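Local coordinates for glucose import ATP-binding protein GlcV (PDB 1OXX) that hydrolyses ATP to power glucose uptake as the nucleotide-binding subunit of the archaeal ABC transporter GlcSTUV, at residues K285-D290 with L339-K344. The protein carries 1 engineered substitution. Numbering follows the deposited sequence.
Sequences KDVIKD and LVYVRK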
ATOM      1  N   LYS A 285      20.321  -1.502  29.916  1.00  5.71           N
ATOM      2  CA  LYS A 285      20.431  -0.915  31.239  1.00  4.78           C
ATOM      3  C   LYS A 285      21.798  -0.305  31.489  1.00  7.41           C
ATOM      4  O   LYS A 285      21.957   0.518  32.393  1.00 11.35           O
ATOM      5  CB  LYS A 285      20.167  -1.959  32.320  1.00  8.05           C
ATOM      6  CG  LYS A 285      18.751  -2.460  32.342  1.00 16.41           C
ATOM      7  CD  LYS A 285      17.812  -1.419  32.913  1.00 21.54           C
ATOM      8  CE  LYS A 285      18.088  -1.177  34.390  1.00 15.69           C
ATOM      9  NZ  LYS A 285      17.132  -0.199  34.983  1.00 18.96           N
ATOM     10  N   ASP A 286      22.788  -0.724  30.718  1.00  7.53           N
ATOM     11  CA  ASP A 286      24.144  -0.184  30.820  1.00  8.25           C
ATOM     12  C   ASP A 286      24.628  -0.077  29.394  1.00  9.72           C
ATOM     13  O   ASP A 286      23.948  -0.535  28.475  1.00  8.86           O
ATOM     14  CB  ASP A 286      25.052  -1.084  31.670  1.00  9.55           C
ATOM     15  CG  ASP A 286      26.281  -0.357  32.217  1.00 18.20           C
ATOM     16  OD1 ASP A 286      26.611   0.759  31.753  1.00  8.83           O
ATOM     17  OD2 ASP A 286      26.989  -0.840  33.138  1.00 18.68           O
ATOM     18  N   VAL A 287      25.782   0.542  29.179  1.00  8.94           N
ATOM     19  CA  VAL A 287      26.285   0.711  27.832  1.00  9.36           C
ATOM     20  C   VAL A 287      26.562  -0.639  27.169  1.00  7.60           C
ATOM     21  O   VAL A 287      26.947  -1.622  27.819  1.00 12.32           O
ATOM     22  CB  VAL A 287      27.545   1.606  27.785  1.00  7.99           C
ATOM     23  CG1 VAL A 287      27.250   3.001  28.348  1.00  7.18           C
ATOM     24  CG2 VAL A 287      28.708   0.959  28.532  1.00 13.42           C
ATOM     25  N   ILE A 288      26.347  -0.678  25.867  1.00 11.96           N
ATOM     26  CA  ILE A 288      26.591  -1.890  25.099  1.00 12.60           C
ATOM     27  C   ILE A 288      27.934  -1.745  24.424  1.00 17.26           C
ATOM     28  O   ILE A 288      28.532  -0.677  24.448  1.00 18.45           O
ATOM     29  CB  ILE A 288      25.483  -2.114  24.056  1.00 13.68           C
ATOM     30  CG1 ILE A 288      25.480  -0.986  23.023  1.00 10.15           C
ATOM     31  CG2 ILE A 288      24.137  -2.208  24.727  1.00 14.60           C
ATOM     32  CD1 ILE A 288      24.355  -1.098  22.000  1.00 14.64           C
ATOM     33  N   LYS A 289      28.436  -2.840  23.872  1.00 19.59           N
ATOM     34  CA  LYS A 289      29.672  -2.805  23.121  1.00 21.38           C
ATOM     35  C   LYS A 289      29.355  -3.076  21.666  1.00 21.10           C
ATOM     36  O   LYS A 289      29.516  -4.201  21.192  1.00 23.54           O
ATOM     37  N   ASP A 290      28.867  -2.047  20.971  1.00 16.94           N
ATOM     38  CA  ASP A 290      28.516  -2.156  19.561  1.00 15.22           C
ATOM     39  C   ASP A 290      28.517  -0.769  18.932  1.00 14.77           C
ATOM     40  O   ASP A 290      27.585   0.023  19.112  1.00 15.43           O
ATOM     41  CB  ASP A 290      27.155  -2.819  19.403  1.00 14.54           C
ATOM     42  CG  ASP A 290      26.826  -3.142  17.956  1.00 11.64           C
ATOM     43  OD1 ASP A 290      27.460  -2.579  17.046  1.00 12.21           O
ATOM     44  OD2 ASP A 290      25.925  -3.939  17.651  1.00 16.04           O
ATOM     45  N   LEU A 339      18.954   3.013  28.900  1.00  3.66           N
ATOM     46  CA  LEU A 339      19.696   3.793  27.929  1.00  4.73           C
ATOM     47  C   LEU A 339      19.054   3.555  26.567  1.00  5.74           C
ATOM     48  O   LEU A 339      18.611   2.447  26.277  1.00  5.85           O
ATOM     49  CB  LEU A 339      21.163   3.378  27.889  1.00  5.79           C
ATOM     50  CG  LEU A 339      21.924   3.533  29.200  1.00  7.30           C
ATOM     51  CD1 LEU A 339      23.391   3.214  28.954  1.00  8.54           C
ATOM     52  CD2 LEU A 339      21.734   4.947  29.759  1.00  5.45           C
ATOM     53  N   VAL A 340      19.000   4.596  25.748  1.00  3.47           N
ATOM     54  CA  VAL A 340      18.374   4.554  24.425  1.00  5.36           C
ATOM     55  C   VAL A 340      19.412   4.755  23.339  1.00  4.48           C
ATOM     56  O   VAL A 340      20.155   5.736  23.347  1.00  4.43           O
ATOM     57  CB  VAL A 340      17.296   5.635  24.294  1.00  4.60           C
ATOM     58  CG1 VAL A 340      16.592   5.538  22.952  1.00  7.58           C
ATOM     59  CG2 VAL A 340      16.289   5.516  25.430  1.00  5.48           C
ATOM     60  N   TYR A 341      19.491   3.783  22.440  1.00  3.70           N
ATOM     61  CA  TYR A 341      20.410   3.807  21.325  1.00  4.67           C
ATOM     62  C   TYR A 341      19.591   3.837  20.048  1.00  7.07           C
ATOM     63  O   TYR A 341      18.487   3.291  19.983  1.00  5.38           O
ATOM     64  CB  TYR A 341      21.256   2.531  21.266  1.00  4.90           C
ATOM     65  CG  TYR A 341      22.340   2.413  22.299  1.00  3.64           C
ATOM     66  CD1 TYR A 341      22.080   1.900  23.567  1.00  6.99           C
ATOM     67  CD2 TYR A 341      23.635   2.773  21.986  1.00  4.97           C
ATOM     68  CE1 TYR A 341      23.095   1.780  24.499  1.00  7.72           C
ATOM     69  CE2 TYR A 341      24.654   2.677  22.915  1.00  4.86           C
ATOM     70  CZ  TYR A 341      24.384   2.163  24.162  1.00  9.27           C
ATOM     71  OH  TYR A 341      25.409   2.048  25.083  1.00 11.73           O
ATOM     72  N   VAL A 342      20.135   4.474  19.021  1.00  5.21           N
ATOM     73  CA  VAL A 342      19.510   4.427  17.707  1.00  4.47           C
ATOM     74  C   VAL A 342      20.552   4.179  16.626  1.00  6.11           C
ATOM     75  O   VAL A 342      21.751   4.259  16.863  1.00  5.29           O
ATOM     76  CB  VAL A 342      18.758   5.738  17.368  1.00  5.01           C
ATOM     77  CG1 VAL A 342      17.683   6.070  18.415  1.00  6.40           C
ATOM     78  CG2 VAL A 342      19.738   6.916  17.236  1.00  5.95           C
ATOM     79  N   ARG A 343      20.075   3.860  15.426  1.00  5.23           N
ATOM     80  CA  ARG A 343      20.929   3.816  14.249  1.00  7.38           C
ATOM     81  C   ARG A 343      21.067   5.246  13.736  1.00  7.02           C
ATOM     82  O   ARG A 343      20.100   5.837  13.242  1.00  7.52           O
ATOM     83  CB  ARG A 343      20.282   2.970  13.163  1.00  6.71           C
ATOM     84  CG  ARG A 343      20.053   1.555  13.569  1.00  6.83           C
ATOM     85  CD  ARG A 343      21.327   0.768  13.702  1.00 11.24           C
ATOM     86  NE  ARG A 343      21.101  -0.675  13.700  1.00  8.87           N
ATOM     87  CZ  ARG A 343      21.993  -1.550  14.094  1.00  7.34           C
ATOM     88  NH1 ARG A 343      23.177  -1.136  14.521  1.00 10.07           N
ATOM     89  NH2 ARG A 343      21.718  -2.844  14.073  1.00  6.98           N
ATOM     90  N   LYS A 344      22.264   5.814  13.844  1.00  8.78           N
ATOM     91  CA  LYS A 344      22.473   7.208  13.457  1.00  7.48           C
ATOM     92  C   LYS A 344      22.014   7.562  12.052  1.00  7.85           C
ATOM     93  O   LYS A 344      21.372   8.602  11.847  1.00  8.35           O
ATOM     94  CB  LYS A 344      23.938   7.562  13.614  1.00  7.43           C
ATOM     95  CG  LYS A 344      24.265   9.006  13.260  1.00  7.14           C
ATOM     96  CD  LYS A 344      25.771   9.236  13.415  1.00 15.30           C
ATOM     97  CE  LYS A 344      26.196  10.630  12.963  1.00 25.38           C
ATOM     98  NZ  LYS A 344      25.965  11.660  14.011  1.00 20.54           N
TER
HETATM   99  O   HOH W   1      23.751  -4.351  15.529  1.00 29.80           O
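Ile288 lies on the ring of Tyr341, its CD1 3.7 Å from the ring centroid and only 4° off the normal, a CH-pi contact over the middle of one face. Ile288 CG1 follows at 3.5 Å from Tyr341 CZ; chi1 of 64° tucks it in between the two backbone bonds to N and C, and the extended chi2 carries CD1 on over the ring. The other apolar contact is at Leu339, whose CD1 reaches the 286-287 peptide, 3.5 Å from Asp286 C, and touches Val287 CG1 at 3.9 Å. All this belongs to the C-terminal domain, where the loop leaving edge strand 281-284 folds back over its antiparallel neighbour 337-342, far from the ATP site. Among the polar contacts, Ile288 N donates to Tyr341 OH at 3.0 Å and 161°, so the phenol tip grips the loop backbone while its face carries the side chain. An alanine at Tyr341 would probably leave Ile288 N without this acceptor and open a gap beneath the isoleucine. Within the loop, Val287 N donates to Asp286 OD1 at 2.7 Å. Farther along, a water accepts from Arg343 NH2 and donates to Asp290 OD2, bridging opposite charges, and Ser292 OG bonds both Arg343 NH1 and Asp290 OD1.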